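Local coordinates for protein beta-glycosidase (Bacteroides caccae, PDB 6T2R) that probably hydrolyses beta-linked glycans as a family 16 endo-acting O-glycanase that starts mucin breakdown, at residues H106-H117 against V251-Q262. Numbering follows the deposited sequence.
Sequences HGGRIEVRARLH and VEMEVDWVRHYQ. With SO4 (sulfate ion), chain B.
Trp-257 and Arg-113 meet through two different first torsions: CG of Trp-257 stands between its own backbone N and carbonyl carbon (chi1 48°), while Arg-113 sets CG opposite its N (chi1 176°) and runs extended to NE. CB of Arg-113 thereby sits 3.6 Å from the centroid of the six-membered Trp-257 ring, a CH-pi contact over one face; NE of Arg-259 covers the opposite face. At the end of the same side chain, NH1 of Arg-113 makes a salt bridge to OD2 of Asp-256 (2.6 Å), coming to that oxygen from its anti side, 30° out of the carboxylate plane. Two residues, Asp-256 and Trp-257, stand across from the single Arg-113, a classic beta bulge that moves the register by one before Ala-114 in the antiparallel strands 108-116 and 251-262, neighbours in the beta-sandwich (jelly-roll) fold of family 16. Strand 187-195 flanks 108-116 on its other edge. On the other face of the strands Val-112 touches Val-255, CG1 to CG1, at 3.7 Å, and its CG2 lies beside Val-258. Further along, Arg-115 grips Glu-254 side-on, NE to OE2 (2.9 Å) and NH2 to OE1, from above the carboxylate plane. His-117 NE2 reaches the same OE2 at 2.6 Å from the other face, so two donors pin that oxygen. At the far end, a sulfate, probably a component of the crystallisation solution, accepts hydrogen bonds from N and ND1 of His-106, His-260 NE2 (2.6 Å to O1) and Gln-262 NE2, which also donates to His-106 O at 2.7 Å.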
loop_
_atom_site.group_PDB
_atom_site.type_symbol
_atom_site.label_atom_id
_atom_site.label_comp_id
_atom_site.label_asym_id
_atom_site.label_seq_id
_atom_site.Cartn_x
_atom_site.Cartn_y
_atom_site.Cartn_z
ATOM N N HIS A 106 11.381 5.266 7.019
ATOM C CA HIS A 106 11.979 4.741 8.271
ATOM C C HIS A 106 10.905 4.779 9.352
ATOM O O HIS A 106 10.798 5.793 10.056
ATOM C CB HIS A 106 13.227 5.564 8.654
ATOM C CG HIS A 106 14.283 5.529 7.600
ATOM N ND1 HIS A 106 14.234 6.343 6.444
ATOM C CD2 HIS A 106 15.380 4.765 7.479
ATOM C CE1 HIS A 106 15.270 6.070 5.683
ATOM N NE2 HIS A 106 15.976 5.100 6.285
ATOM N N GLY A 107 10.083 3.744 9.399
ATOM C CA GLY A 107 8.955 3.634 10.333
ATOM C C GLY A 107 8.071 4.869 10.294
ATOM O O GLY A 107 7.789 5.360 9.206
ATOM N N GLY A 108 7.666 5.366 11.457
ATOM C CA GLY A 108 6.693 6.457 11.575
ATOM C C GLY A 108 5.309 6.034 11.121
ATOM O O GLY A 108 5.010 4.814 11.105
ATOM N N ARG A 109 4.487 7.033 10.793
ATOM C CA ARG A 109 3.062 6.897 10.401
ATOM C C ARG A 109 3.008 7.163 8.905
ATOM O O ARG A 109 3.470 8.214 8.486
ATOM C CB ARG A 109 2.208 7.884 11.205
ATOM C CG ARG A 109 0.867 8.243 10.582
ATOM C CD ARG A 109 -0.088 8.920 11.556
ATOM N NE ARG A 109 -0.447 8.091 12.691
ATOM C CZ ARG A 109 -1.220 8.478 13.697
ATOM N NH1 ARG A 109 -1.727 9.692 13.700
ATOM N NH2 ARG A 109 -1.495 7.654 14.692
ATOM N N ILE A 110 2.544 6.209 8.125
ATOM C CA ILE A 110 2.307 6.405 6.673
ATOM C C ILE A 110 0.808 6.467 6.479
ATOM O O ILE A 110 0.121 5.512 6.939
ATOM C CB ILE A 110 2.970 5.283 5.869
ATOM C CG1 ILE A 110 4.453 5.185 6.215
ATOM C CG2 ILE A 110 2.779 5.541 4.402
ATOM C CD1 ILE A 110 5.198 4.097 5.479
ATOM N N GLU A 111 0.315 7.523 5.839
ATOM C CA GLU A 111 -1.140 7.661 5.585
ATOM C C GLU A 111 -1.333 8.028 4.125
ATOM O O GLU A 111 -0.502 8.809 3.557
ATOM C CB GLU A 111 -1.843 8.735 6.413
ATOM C CG GLU A 111 -1.824 8.493 7.900
ATOM C CD GLU A 111 -2.430 9.649 8.696
ATOM O OE1 GLU A 111 -2.400 10.760 8.199
ATOM O OE2 GLU A 111 -2.938 9.422 9.808
ATOM N N VAL A 112 -2.367 7.440 3.541
ATOM C CA VAL A 112 -2.750 7.713 2.132
ATOM C C VAL A 112 -4.248 7.981 2.119
ATOM O O VAL A 112 -5.032 7.127 2.662
ATOM C CB VAL A 112 -2.354 6.541 1.210
ATOM C CG1 VAL A 112 -2.751 6.796 -0.238
ATOM C CG2 VAL A 112 -0.868 6.252 1.314
ATOM N N ARG A 113 -4.642 9.068 1.470
ATOM C CA ARG A 113 -6.075 9.427 1.348
ATOM C C ARG A 113 -6.512 9.123 -0.089
ATOM O O ARG A 113 -5.897 9.656 -1.060
ATOM C CB ARG A 113 -6.302 10.872 1.808
ATOM C CG ARG A 113 -7.746 11.316 1.620
ATOM C CD ARG A 113 -7.997 12.716 2.138
ATOM N NE ARG A 113 -9.417 12.945 2.386
ATOM C CZ ARG A 113 -10.213 13.703 1.625
ATOM N NH1 ARG A 113 -9.759 14.277 0.523
ATOM N NH2 ARG A 113 -11.484 13.827 1.936
ATOM N N ALA A 114 -7.537 8.287 -0.234
ATOM C CA ALA A 114 -7.907 7.684 -1.526
ATOM C C ALA A 114 -9.402 7.462 -1.552
ATOM O O ALA A 114 -9.995 7.120 -0.485
ATOM C CB ALA A 114 -7.189 6.364 -1.726
ATOM N N ARG A 115 -9.960 7.586 -2.756
ATOM C CA ARG A 115 -11.366 7.254 -3.051
ATOM C C ARG A 115 -11.356 6.062 -4.009
ATOM O O ARG A 115 -10.637 6.129 -4.995
ATOM C CB ARG A 115 -12.078 8.496 -3.588
ATOM C CG ARG A 115 -13.528 8.233 -3.987
ATOM C CD ARG A 115 -14.414 9.477 -4.025
ATOM N NE ARG A 115 -13.896 10.374 -5.025
ATOM C CZ ARG A 115 -14.081 11.691 -5.073
ATOM N NH1 ARG A 115 -14.776 12.323 -4.153
ATOM N NH2 ARG A 115 -13.506 12.391 -6.025
ATOM N N LEU A 116 -12.138 5.024 -3.711
ATOM C CA LEU A 116 -12.192 3.755 -4.482
ATOM C C LEU A 116 -13.526 3.672 -5.208
ATOM O O LEU A 116 -14.449 4.369 -4.757
ATOM C CB LEU A 116 -12.024 2.574 -3.514
ATOM C CG LEU A 116 -10.774 2.627 -2.637
ATOM C CD1 LEU A 116 -10.630 1.382 -1.784
ATOM C CD2 LEU A 116 -9.513 2.826 -3.482
ATOM N N HIS A 117 -13.595 2.778 -6.205
ATOM C CA HIS A 117 -14.776 2.502 -7.069
ATOM C C HIS A 117 -14.970 0.984 -7.211
ATOM O O HIS A 117 -14.034 0.325 -7.650
ATOM C CB HIS A 117 -14.623 3.219 -8.418
ATOM C CG HIS A 117 -14.453 4.696 -8.276
ATOM N ND1 HIS A 117 -15.535 5.569 -8.266
ATOM C CD2 HIS A 117 -13.349 5.448 -8.072
ATOM C CE1 HIS A 117 -15.102 6.795 -8.042
ATOM N NE2 HIS A 117 -13.753 6.756 -7.928
ATOM N N VAL A 251 -11.983 0.962 -14.419
ATOM C CA VAL A 251 -12.154 1.293 -12.982
ATOM C C VAL A 251 -10.953 2.127 -12.545
ATOM O O VAL A 251 -9.838 1.932 -13.107
ATOM C CB VAL A 251 -12.353 0.018 -12.159
ATOM C CG1 VAL A 251 -11.063 -0.784 -12.037
ATOM C CG2 VAL A 251 -12.943 0.346 -10.801
ATOM N N GLU A 252 -11.194 3.062 -11.628
ATOM C CA GLU A 252 -10.131 3.938 -11.080
ATOM C C GLU A 252 -10.064 3.848 -9.555
ATOM O O GLU A 252 -11.043 3.437 -8.918
ATOM C CB GLU A 252 -10.363 5.424 -11.333
ATOM C CG GLU A 252 -11.169 5.734 -12.541
ATOM C CD GLU A 252 -11.222 7.227 -12.760
ATOM O OE1 GLU A 252 -10.936 7.643 -13.877
ATOM O OE2 GLU A 252 -11.440 7.952 -11.789
ATOM N N MET A 253 -8.896 4.192 -9.029
ATOM C CA MET A 253 -8.703 4.623 -7.627
ATOM C C MET A 253 -8.120 6.017 -7.752
ATOM O O MET A 253 -7.352 6.243 -8.703
ATOM C CB MET A 253 -7.756 3.732 -6.827
ATOM C CG MET A 253 -6.402 3.521 -7.477
ATOM S SD MET A 253 -5.290 2.412 -6.536
ATOM C CE MET A 253 -5.757 2.879 -4.859
ATOM N N GLU A 254 -8.565 6.917 -6.892
ATOM C CA GLU A 254 -8.116 8.332 -6.865
ATOM C C GLU A 254 -7.347 8.540 -5.576
ATOM O O GLU A 254 -7.871 8.190 -4.496
ATOM C CB GLU A 254 -9.313 9.283 -6.896
ATOM C CG GLU A 254 -10.427 8.785 -7.785
ATOM C CD GLU A 254 -11.686 9.613 -7.703
ATOM O OE1 GLU A 254 -11.601 10.814 -8.014
ATOM O OE2 GLU A 254 -12.750 9.028 -7.349
ATOM N N VAL A 255 -6.169 9.120 -5.696
ATOM C CA VAL A 255 -5.305 9.383 -4.526
ATOM C C VAL A 255 -5.104 10.890 -4.390
ATOM O O VAL A 255 -4.466 11.517 -5.266
ATOM C CB VAL A 255 -3.988 8.619 -4.656
ATOM C CG1 VAL A 255 -3.193 8.670 -3.369
ATOM C CG2 VAL A 255 -4.241 7.180 -5.094
ATOM N N ASP A 256 -5.610 11.408 -3.278
ATOM C CA ASP A 256 -5.495 12.823 -2.865
ATOM C C ASP A 256 -4.072 13.103 -2.386
ATOM O O ASP A 256 -3.494 14.128 -2.841
ATOM C CB ASP A 256 -6.550 13.111 -1.801
ATOM C CG ASP A 256 -6.764 14.576 -1.495
ATOM O OD1 ASP A 256 -6.221 15.425 -2.231
ATOM O OD2 ASP A 256 -7.457 14.838 -0.504
ATOM N N TRP A 257 -3.524 12.271 -1.479
ATOM C CA TRP A 257 -2.168 12.533 -0.906
ATOM C C TRP A 257 -1.589 11.326 -0.169
ATOM O O TRP A 257 -2.326 10.395 0.212
ATOM C CB TRP A 257 -2.114 13.784 0.017
ATOM C CG TRP A 257 -3.187 13.902 1.072
ATOM C CD1 TRP A 257 -4.235 14.788 1.057
ATOM C CD2 TRP A 257 -3.318 13.182 2.322
ATOM N NE1 TRP A 257 -5.019 14.624 2.167
ATOM C CE2 TRP A 257 -4.475 13.668 2.969
ATOM C CE3 TRP A 257 -2.599 12.151 2.945
ATOM C CZ2 TRP A 257 -4.923 13.168 4.192
ATOM C CZ3 TRP A 257 -3.051 11.643 4.146
ATOM C CH2 TRP A 257 -4.173 12.167 4.778
ATOM N N VAL A 258 -0.281 11.415 0.069
ATOM C CA VAL A 258 0.475 10.530 0.982
ATOM C C VAL A 258 1.098 11.436 2.012
ATOM O O VAL A 258 1.726 12.420 1.589
ATOM C CB VAL A 258 1.566 9.740 0.251
ATOM C CG1 VAL A 258 2.307 8.817 1.204
ATOM C CG2 VAL A 258 0.988 8.967 -0.919
ATOM N N ARG A 259 0.976 11.082 3.292
ATOM C CA ARG A 259 1.653 11.843 4.379
ATOM C C ARG A 259 2.441 10.878 5.246
ATOM O O ARG A 259 1.980 9.774 5.506
ATOM C CB ARG A 259 0.686 12.691 5.211
ATOM C CG ARG A 259 0.125 13.880 4.439
ATOM C CD ARG A 259 -1.127 14.382 5.136
ATOM N NE ARG A 259 -1.692 15.550 4.484
ATOM C CZ ARG A 259 -2.831 16.096 4.845
ATOM N NH1 ARG A 259 -3.507 15.618 5.870
ATOM N NH2 ARG A 259 -3.298 17.126 4.194
ATOM N N HIS A 260 3.629 11.327 5.625
ATOM C CA HIS A 260 4.566 10.586 6.477
ATOM C C HIS A 260 4.836 11.456 7.689
ATOM O O HIS A 260 5.253 12.593 7.502
ATOM C CB HIS A 260 5.801 10.215 5.657
ATOM C CG HIS A 260 6.744 9.343 6.384
ATOM N ND1 HIS A 260 6.310 8.381 7.219
ATOM C CD2 HIS A 260 8.091 9.312 6.394
ATOM C CE1 HIS A 260 7.348 7.749 7.718
ATOM N NE2 HIS A 260 8.463 8.317 7.232
ATOM N N TYR A 261 4.536 10.937 8.877
ATOM C CA TYR A 261 4.821 11.594 10.168
ATOM C C TYR A 261 5.857 10.783 10.955
ATOM O O TYR A 261 5.988 9.536 10.748
ATOM C CB TYR A 261 3.525 11.723 10.956
ATOM C CG TYR A 261 2.422 12.519 10.305
ATOM C CD1 TYR A 261 1.525 11.952 9.405
ATOM C CD2 TYR A 261 2.227 13.845 10.665
ATOM C CE1 TYR A 261 0.483 12.689 8.853
ATOM C CE2 TYR A 261 1.201 14.599 10.110
ATOM C CZ TYR A 261 0.320 14.023 9.213
ATOM O OH TYR A 261 -0.696 14.804 8.737
ATOM N N GLN A 262 6.535 11.467 11.877
ATOM C CA GLN A 262 7.374 10.838 12.917
ATOM C C GLN A 262 6.940 11.396 14.272
ATOM O O GLN A 262 6.621 12.595 14.351
ATOM C CB GLN A 262 8.857 11.125 12.690
ATOM C CG GLN A 262 9.435 10.486 11.450
ATOM C CD GLN A 262 9.569 8.994 11.570
ATOM O OE1 GLN A 262 9.163 8.402 12.572
ATOM N NE2 GLN A 262 10.079 8.387 10.509
HETATM S S SO4 B . 11.820 9.319 7.168
HETATM O O1 SO4 B . 11.016 8.105 7.048
HETATM O O2 SO4 B . 11.363 10.305 6.203
HETATM O O3 SO4 B . 13.184 8.993 6.897
HETATM O O4 SO4 B . 11.665 9.864 8.494
HETATM O O HOH W 1 -10.995 1.717 -6.687
#